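Local coordinates for N-acetylmuramoyl-L-alanine amidase domain-containing protein SAOUHSC_02979 (Staphylococcus aureus, PDB 5T1Q), which probably acts as a secreted peptidoglycan hydrolase with amidase activity, here represented by its C-terminal part, a glucosaminidase-like region and a CHAP domain, at residues H291-A303 with G313-I327. Residues are numbered along the deposited sequence; the frame is centred on the assembly and turned at random.
Sequences HTPKRHAAVVFEA and GHVAFVEKVNSDGSI. With NA (sodium ion), chain E.
Val299 and Ala316 exchange backbone hydrogen bonds, and Phe301 and His314, the next hydrogen-bonded pair along the strands, do the same; the Val299 N to Ala316 O bond, at 2.7 Å, is nearly straight at 171°. On the face that carries these four side chains, Val299 CG1 packs on Ala316 CB and Val299 CB meets Val318 CG2 at 3.8 Å. Val318 nestles into the type II turn Lys294–Ala297, its CG1 3.3 Å from Lys294 O, while its backbone N donates to Ala297 O. The opposite face carries Ala298, Val300, Val315 and Phe317, with Ala298 and Phe317 covered by helix 253-262. The two strands are central to the CHAP-domain sheet, of the papain-like kind, and His314 belongs to a probable Cys-His-Glu triad: it touches Cys253 and its NE2 is hydrogen-bonded to Glu331. With CG anti to the backbone N (chi1 -178°), its ring lies alongside that of Phe301, CD2 3.9 Å from Phe301 CD1, the planes inclined at 53°.

Near the turn the His296 and Phe317 rings still touch, nearly parallel but slid apart, His296 CD2 3.3 Å from Phe317 CZ; Arg295 CG sits over the centre of the imidazole. Water begins beyond them: Arg295 NE donates to a water at 2.7 Å, which donates to Glu319 O. A second water, in the plane of the His296 ring, joins NE2 to Glu319 O and OE1; the carboxylate also pairs through OE1 with Arg260 and through OE2 with Ser330. At the other end, Glu302 OE1 binds a sodium ion at 2.6 Å, alongside His276, Asn279, Asn280 and two waters.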
ATOM      1  N   HIS A 291      16.036  26.702  -6.379  1.00 24.18           N
ATOM      2  CA  HIS A 291      16.024  26.679  -4.919  1.00 24.06           C
ATOM      3  C   HIS A 291      14.881  27.513  -4.312  1.00 23.81           C
ATOM      4  O   HIS A 291      14.771  27.612  -3.081  1.00 23.48           O
ATOM      5  CB  HIS A 291      17.383  27.147  -4.369  1.00 25.78           C
ATOM      6  CG  HIS A 291      18.513  26.217  -4.684  1.00 26.70           C
ATOM      7  ND1 HIS A 291      18.669  25.000  -4.057  1.00 27.23           N
ATOM      8  CD2 HIS A 291      19.546  26.324  -5.555  1.00 27.99           C
ATOM      9  CE1 HIS A 291      19.748  24.396  -4.528  1.00 27.61           C
ATOM     10  NE2 HIS A 291      20.298  25.178  -5.437  1.00 28.13           N
ATOM     11  N   THR A 292      14.025  28.102  -5.160  1.00 23.43           N
ATOM     12  CA  THR A 292      12.888  28.887  -4.696  1.00 23.08           C
ATOM     13  C   THR A 292      11.696  27.956  -4.434  1.00 22.42           C
ATOM     14  O   THR A 292      11.253  27.246  -5.348  1.00 22.51           O
ATOM     15  CB  THR A 292      12.488  29.955  -5.727  1.00 23.86           C
ATOM     16  OG1 THR A 292      13.605  30.805  -5.958  1.00 25.45           O
ATOM     17  CG2 THR A 292      11.314  30.822  -5.225  1.00 23.85           C
ATOM     18  N   PRO A 293      11.186  27.934  -3.192  1.00 21.74           N
ATOM     19  CA  PRO A 293      10.051  27.044  -2.951  1.00 21.25           C
ATOM     20  C   PRO A 293       8.854  27.397  -3.834  1.00 21.49           C
ATOM     21  O   PRO A 293       8.569  28.575  -4.059  1.00 21.61           O
ATOM     22  CB  PRO A 293       9.748  27.263  -1.453  1.00 21.13           C
ATOM     23  CG  PRO A 293      11.054  27.702  -0.878  1.00 21.40           C
ATOM     24  CD  PRO A 293      11.613  28.601  -1.942  1.00 22.11           C
ATOM     25  N   LYS A 294       8.160  26.381  -4.327  1.00 21.74           N
ATOM     26  CA  LYS A 294       7.055  26.615  -5.232  1.00 23.14           C
ATOM     27  C   LYS A 294       5.946  25.598  -5.051  1.00 22.67           C
ATOM     28  O   LYS A 294       6.182  24.383  -4.959  1.00 21.90           O
ATOM     29  CB  LYS A 294       7.577  26.586  -6.657  1.00 24.86           C
ATOM     30  CG  LYS A 294       6.571  26.959  -7.723  1.00 27.28           C
ATOM     31  CD  LYS A 294       7.268  26.969  -9.068  1.00 28.81           C
ATOM     32  CE  LYS A 294       6.288  27.124 -10.197  1.00 30.53           C
ATOM     33  NZ  LYS A 294       7.080  27.222 -11.454  1.00 32.55           N
ATOM     34  N   ARG A 295       4.730  26.118  -5.028  1.00 23.25           N
ATOM     35  CA  ARG A 295       3.534  25.328  -4.838  1.00 24.46           C
ATOM     36  C   ARG A 295       3.378  24.299  -5.958  1.00 23.26           C
ATOM     37  O   ARG A 295       3.541  24.622  -7.120  1.00 23.31           O
ATOM     38  CB  ARG A 295       2.319  26.258  -4.786  1.00 27.08           C
ATOM     39  CG  ARG A 295       1.007  25.582  -4.459  1.00 29.11           C
ATOM     40  CD  ARG A 295      -0.101  26.610  -4.331  1.00 31.67           C
ATOM     41  NE  ARG A 295      -1.367  25.974  -3.990  1.00 33.84           N
ATOM     42  CZ  ARG A 295      -2.306  25.626  -4.870  1.00 37.80           C
ATOM     43  NH1 ARG A 295      -3.427  25.052  -4.439  1.00 39.17           N
ATOM     44  NH2 ARG A 295      -2.148  25.852  -6.182  1.00 40.05           N
ATOM     45  N   HIS A 296       3.092  23.060  -5.566  1.00 22.01           N
ATOM     46  CA  HIS A 296       2.903  21.923  -6.477  1.00 21.64           C
ATOM     47  C   HIS A 296       4.120  21.481  -7.280  1.00 20.87           C
ATOM     48  O   HIS A 296       4.002  20.787  -8.308  1.00 21.35           O
ATOM     49  CB  HIS A 296       1.682  22.116  -7.397  1.00 22.85           C
ATOM     50  CG  HIS A 296       0.387  22.226  -6.651  1.00 23.62           C
ATOM     51  ND1 HIS A 296      -0.737  22.797  -7.195  1.00 24.58           N
ATOM     52  CD2 HIS A 296       0.064  21.902  -5.375  1.00 23.52           C
ATOM     53  CE1 HIS A 296      -1.721  22.761  -6.312  1.00 25.30           C
ATOM     54  NE2 HIS A 296      -1.262  22.216  -5.200  1.00 24.66           N
ATOM     55  N   ALA A 297       5.290  21.851  -6.798  1.00 19.51           N
ATOM     56  CA  ALA A 297       6.515  21.409  -7.386  1.00 18.98           C
ATOM     57  C   ALA A 297       6.916  20.144  -6.651  1.00 17.79           C
ATOM     58  O   ALA A 297       6.429  19.878  -5.548  1.00 16.95           O
ATOM     59  CB  ALA A 297       7.591  22.468  -7.214  1.00 19.34           C
ATOM     60  N   ALA A 298       7.755  19.338  -7.287  1.00 17.39           N
ATOM     61  CA  ALA A 298       8.367  18.193  -6.618  1.00 17.31           C
ATOM     62  C   ALA A 298       9.544  18.795  -5.836  1.00 17.28           C
ATOM     63  O   ALA A 298      10.285  19.610  -6.390  1.00 18.65           O
ATOM     64  CB  ALA A 298       8.877  17.184  -7.628  1.00 17.51           C
ATOM     65  N   VAL A 299       9.699  18.446  -4.563  1.00 16.82           N
ATOM     66  CA  VAL A 299      10.813  18.973  -3.776  1.00 16.57           C
ATOM     67  C   VAL A 299      11.802  17.846  -3.517  1.00 16.54           C
ATOM     68  O   VAL A 299      11.439  16.772  -3.017  1.00 15.90           O
ATOM     69  CB  VAL A 299      10.367  19.704  -2.490  1.00 16.58           C
ATOM     70  CG1 VAL A 299       9.491  18.824  -1.615  1.00 16.85           C
ATOM     71  CG2 VAL A 299      11.575  20.211  -1.714  1.00 16.65           C
ATOM     72  N   VAL A 300      13.057  18.093  -3.888  1.00 16.71           N
ATOM     73  CA  VAL A 300      14.085  17.086  -3.756  1.00 16.83           C
ATOM     74  C   VAL A 300      15.070  17.349  -2.615  1.00 17.20           C
ATOM     75  O   VAL A 300      15.546  18.473  -2.443  1.00 16.71           O
ATOM     76  CB  VAL A 300      14.877  16.988  -5.059  1.00 17.07           C
ATOM     77  CG1 VAL A 300      16.007  15.967  -4.927  1.00 17.20           C
ATOM     78  CG2 VAL A 300      13.946  16.659  -6.215  1.00 16.98           C
ATOM     79  N   PHE A 301      15.366  16.265  -1.885  1.00 17.76           N
ATOM     80  CA  PHE A 301      16.344  16.199  -0.816  1.00 18.39           C
ATOM     81  C   PHE A 301      17.512  15.373  -1.368  1.00 19.23           C
ATOM     82  O   PHE A 301      17.308  14.206  -1.765  1.00 18.96           O
ATOM     83  CB  PHE A 301      15.796  15.407   0.392  1.00 18.61           C
ATOM     84  CG  PHE A 301      14.711  16.106   1.175  1.00 18.49           C
ATOM     85  CD1 PHE A 301      13.410  16.150   0.703  1.00 18.26           C
ATOM     86  CD2 PHE A 301      14.989  16.671   2.412  1.00 19.04           C
ATOM     87  CE1 PHE A 301      12.407  16.770   1.436  1.00 18.32           C
ATOM     88  CE2 PHE A 301      13.990  17.307   3.150  1.00 19.19           C
ATOM     89  CZ  PHE A 301      12.699  17.341   2.674  1.00 18.49           C
ATOM     90  N   GLU A 302      18.725  15.932  -1.371  1.00 20.00           N
ATOM     91  CA  GLU A 302      19.908  15.184  -1.829  1.00 21.42           C
ATOM     92  C   GLU A 302      20.190  14.002  -0.873  1.00 20.86           C
ATOM     93  O   GLU A 302      19.651  13.938   0.235  1.00 19.96           O
ATOM     94  CB  GLU A 302      21.152  16.093  -1.901  1.00 23.59           C
ATOM     95  CG  GLU A 302      21.059  17.287  -2.867  1.00 24.53           C
ATOM     96  CD  GLU A 302      21.110  16.892  -4.346  1.00 26.07           C
ATOM     97  OE1 GLU A 302      21.142  15.688  -4.669  1.00 26.79           O
ATOM     98  OE2 GLU A 302      21.154  17.798  -5.215  1.00 27.64           O
ATOM     99  N   ALA A 303      20.960  13.033  -1.346  1.00 20.84           N
ATOM    100  CA  ALA A 303      21.366  11.883  -0.537  1.00 21.61           C
ATOM    101  C   ALA A 303      21.929  12.367   0.808  1.00 22.21           C
ATOM    102  O   ALA A 303      22.804  13.208   0.842  1.00 22.14           O
ATOM    103  CB  ALA A 303      22.422  11.083  -1.289  1.00 22.50           C
ATOM    104  N   GLY A 313      18.388   9.679  -1.003  1.00 23.06           N
ATOM    105  CA  GLY A 313      17.776  10.981  -0.801  1.00 21.32           C
ATOM    106  C   GLY A 313      16.269  10.779  -0.674  1.00 19.93           C
ATOM    107  O   GLY A 313      15.799   9.700  -0.318  1.00 19.41           O
ATOM    108  N   HIS A 314      15.510  11.795  -1.026  1.00 18.51           N
ATOM    109  CA  HIS A 314      14.080  11.731  -0.892  1.00 18.25           C
ATOM    110  C   HIS A 314      13.421  12.744  -1.799  1.00 16.75           C
ATOM    111  O   HIS A 314      14.052  13.712  -2.203  1.00 17.07           O
ATOM    112  CB  HIS A 314      13.724  12.001   0.583  1.00 19.03           C
ATOM    113  CG  HIS A 314      12.269  11.919   0.881  1.00 19.61           C
ATOM    114  ND1 HIS A 314      11.555  10.750   0.752  1.00 20.75           N
ATOM    115  CD2 HIS A 314      11.397  12.845   1.340  1.00 20.10           C
ATOM    116  CE1 HIS A 314      10.290  10.970   1.086  1.00 20.82           C
ATOM    117  NE2 HIS A 314      10.167  12.234   1.439  1.00 20.39           N
ATOM    118  N   VAL A 315      12.164  12.501  -2.137  1.00 15.79           N
ATOM    119  CA  VAL A 315      11.384  13.426  -2.930  1.00 15.31           C
ATOM    120  C   VAL A 315       9.968  13.507  -2.343  1.00 15.02           C
ATOM    121  O   VAL A 315       9.405  12.510  -1.882  1.00 14.85           O
ATOM    122  CB  VAL A 315      11.433  13.099  -4.449  1.00 15.67           C
ATOM    123  CG1 VAL A 315      10.739  11.777  -4.773  1.00 16.01           C
ATOM    124  CG2 VAL A 315      10.830  14.215  -5.266  1.00 15.74           C
ATOM    125  N   ALA A 316       9.408  14.713  -2.351  1.00 14.67           N
ATOM    126  CA  ALA A 316       8.086  14.985  -1.795  1.00 14.74           C
ATOM    127  C   ALA A 316       7.371  15.993  -2.665  1.00 14.94           C
ATOM    128  O   ALA A 316       7.970  16.550  -3.588  1.00 15.63           O
ATOM    129  CB  ALA A 316       8.209  15.512  -0.378  1.00 14.69           C
ATOM    130  N   PHE A 317       6.090  16.206  -2.390  1.00 14.88           N
ATOM    131  CA  PHE A 317       5.264  17.135  -3.153  1.00 15.18           C
ATOM    132  C   PHE A 317       4.949  18.366  -2.312  1.00 15.27           C
ATOM    133  O   PHE A 317       4.528  18.228  -1.167  1.00 15.39           O
ATOM    134  CB  PHE A 317       3.970  16.428  -3.576  1.00 15.59           C
ATOM    135  CG  PHE A 317       3.023  17.302  -4.360  1.00 16.11           C
ATOM    136  CD1 PHE A 317       3.198  17.483  -5.716  1.00 16.64           C
ATOM    137  CD2 PHE A 317       1.964  17.943  -3.740  1.00 16.40           C
ATOM    138  CE1 PHE A 317       2.336  18.287  -6.455  1.00 17.26           C
ATOM    139  CE2 PHE A 317       1.102  18.764  -4.465  1.00 17.04           C
ATOM    140  CZ  PHE A 317       1.287  18.925  -5.830  1.00 17.41           C
ATOM    141  N   VAL A 318       5.152  19.561  -2.865  1.00 15.73           N
ATOM    142  CA  VAL A 318       4.863  20.801  -2.146  1.00 16.24           C
ATOM    143  C   VAL A 318       3.350  21.118  -2.189  1.00 17.22           C
ATOM    144  O   VAL A 318       2.820  21.508  -3.233  1.00 17.11           O
ATOM    145  CB  VAL A 318       5.637  21.998  -2.730  1.00 16.44           C
ATOM    146  CG1 VAL A 318       5.324  23.283  -1.963  1.00 16.49           C
ATOM    147  CG2 VAL A 318       7.128  21.728  -2.718  1.00 16.21           C
ATOM    148  N   GLU A 319       2.665  20.941  -1.057  1.00 17.40           N
ATOM    149  CA  GLU A 319       1.235  21.246  -0.963  1.00 18.05           C
ATOM    150  C   GLU A 319       1.002  22.750  -0.788  1.00 18.96           C
ATOM    151  O   GLU A 319       0.026  23.294  -1.285  1.00 19.80           O
ATOM    152  CB  GLU A 319       0.592  20.528   0.222  1.00 17.71           C
ATOM    153  CG  GLU A 319       0.653  19.010   0.180  1.00 17.90           C
ATOM    154  CD  GLU A 319      -0.267  18.364  -0.852  1.00 18.49           C
ATOM    155  OE1 GLU A 319      -1.111  19.064  -1.475  1.00 19.09           O
ATOM    156  OE2 GLU A 319      -0.164  17.125  -1.019  1.00 18.35           O
ATOM    157  N   LYS A 320       1.900  23.412  -0.076  1.00 19.63           N
ATOM    158  CA  LYS A 320       1.746  24.836   0.211  1.00 20.11           C
ATOM    159  C   LYS A 320       3.071  25.499   0.511  1.00 20.06           C
ATOM    160  O   LYS A 320       3.972  24.882   1.064  1.00 19.30           O
ATOM    161  CB  LYS A 320       0.844  24.999   1.442  1.00 20.28           C
ATOM    162  CG  LYS A 320       0.514  26.434   1.819  1.00 21.20           C
ATOM    163  CD  LYS A 320      -0.355  26.480   3.070  1.00 21.96           C
ATOM    164  CE  LYS A 320      -0.663  27.901   3.491  1.00 22.75           C
ATOM    165  NZ  LYS A 320      -1.514  27.857   4.699  1.00 23.80           N
ATOM    166  N   VAL A 321       3.195  26.745   0.082  1.00 21.09           N
ATOM    167  CA  VAL A 321       4.331  27.558   0.415  1.00 21.87           C
ATOM    168  C   VAL A 321       3.757  28.583   1.409  1.00 22.91           C
ATOM    169  O   VAL A 321       2.865  29.358   1.055  1.00 23.73           O
ATOM    170  CB  VAL A 321       4.949  28.257  -0.796  1.00 22.11           C
ATOM    171  CG1 VAL A 321       6.040  29.219  -0.344  1.00 22.84           C
ATOM    172  CG2 VAL A 321       5.519  27.241  -1.787  1.00 21.92           C
ATOM    173  N   ASN A 322       4.245  28.560   2.641  1.00 22.81           N
ATOM    174  CA  ASN A 322       3.763  29.491   3.680  1.00 24.97           C
ATOM    175  C   ASN A 322       4.332  30.898   3.468  1.00 26.86           C
ATOM    176  O   ASN A 322       5.330  31.069   2.784  1.00 28.16           O
ATOM    177  CB  ASN A 322       4.126  28.953   5.069  1.00 23.98           C
ATOM    178  CG  ASN A 322       3.429  27.629   5.383  1.00 23.20           C
ATOM    179  OD1 ASN A 322       2.219  27.487   5.173  1.00 22.29           O
ATOM    180  ND2 ASN A 322       4.184  26.659   5.893  1.00 22.65           N
ATOM    181  N   SER A 323       3.673  31.902   4.025  1.00 30.52           N
ATOM    182  CA  SER A 323       4.126  33.295   3.890  1.00 33.60           C
ATOM    183  C   SER A 323       5.496  33.538   4.546  1.00 35.20           C
ATOM    184  O   SER A 323       6.248  34.397   4.079  1.00 35.77           O
ATOM    185  CB  SER A 323       3.091  34.254   4.464  1.00 35.66           C
ATOM    186  OG  SER A 323       2.767  33.891   5.791  1.00 36.76           O
ATOM    187  N   ASP A 324       5.827  32.766   5.589  1.00 35.54           N
ATOM    188  CA  ASP A 324       7.143  32.881   6.255  1.00 37.83           C
ATOM    189  C   ASP A 324       8.278  32.150   5.508  1.00 36.23           C
ATOM    190  O   ASP A 324       9.401  32.098   6.008  1.00 38.50           O
ATOM    191  CB  ASP A 324       7.082  32.366   7.711  1.00 40.26           C
ATOM    192  CG  ASP A 324       6.905  30.840   7.808  1.00 43.00           C
ATOM    193  OD1 ASP A 324       6.760  30.168   6.764  1.00 42.15           O
ATOM    194  OD2 ASP A 324       6.895  30.307   8.944  1.00 47.56           O
ATOM    195  N   GLY A 325       7.986  31.564   4.343  1.00 33.04           N
ATOM    196  CA  GLY A 325       9.005  30.833   3.566  1.00 29.84           C
ATOM    197  C   GLY A 325       9.076  29.323   3.837  1.00 26.72           C
ATOM    198  O   GLY A 325       9.753  28.610   3.124  1.00 25.37           O
ATOM    199  N   SER A 326       8.390  28.832   4.871  1.00 24.97           N
ATOM    200  CA  SER A 326       8.392  27.396   5.153  1.00 23.15           C
ATOM    201  C   SER A 326       7.469  26.704   4.146  1.00 21.10           C
ATOM    202  O   SER A 326       6.744  27.375   3.427  1.00 20.72           O
ATOM    203  CB  SER A 326       7.976  27.108   6.596  1.00 23.43           C
ATOM    204  OG  SER A 326       6.701  27.616   6.890  1.00 24.07           O
ATOM    205  N   ILE A 327       7.518  25.377   4.065  1.00 19.26           N
ATOM    206  CA  ILE A 327       6.665  24.653   3.120  1.00 18.40           C
ATOM    207  C   ILE A 327       5.931  23.512   3.813  1.00 18.10           C
ATOM    208  O   ILE A 327       6.396  22.990   4.826  1.00 17.63           O
ATOM    209  CB  ILE A 327       7.482  24.066   1.922  1.00 17.86           C
ATOM    210  CG1 ILE A 327       8.572  23.109   2.414  1.00 17.62           C
ATOM    211  CG2 ILE A 327       8.129  25.181   1.124  1.00 18.22           C
ATOM    212  CD1 ILE A 327       9.365  22.419   1.330  1.00 17.49           C
TER
HETATM  213 NA    NA E 701      20.781  15.375  -7.256  1.00 25.76          NA
HETATM  214  O   HOH W   1      -1.347  25.832  -1.291  1.00 43.80           O
HETATM  215  O   HOH W   2      -1.900  21.488  -2.546  1.00 23.13           O
HETATM  216  O   HOH W   3      22.393  17.369  -7.339  1.00 36.15           O
HETATM  217  O   HOH W   4      22.325  13.707  -7.114  1.00 32.74           O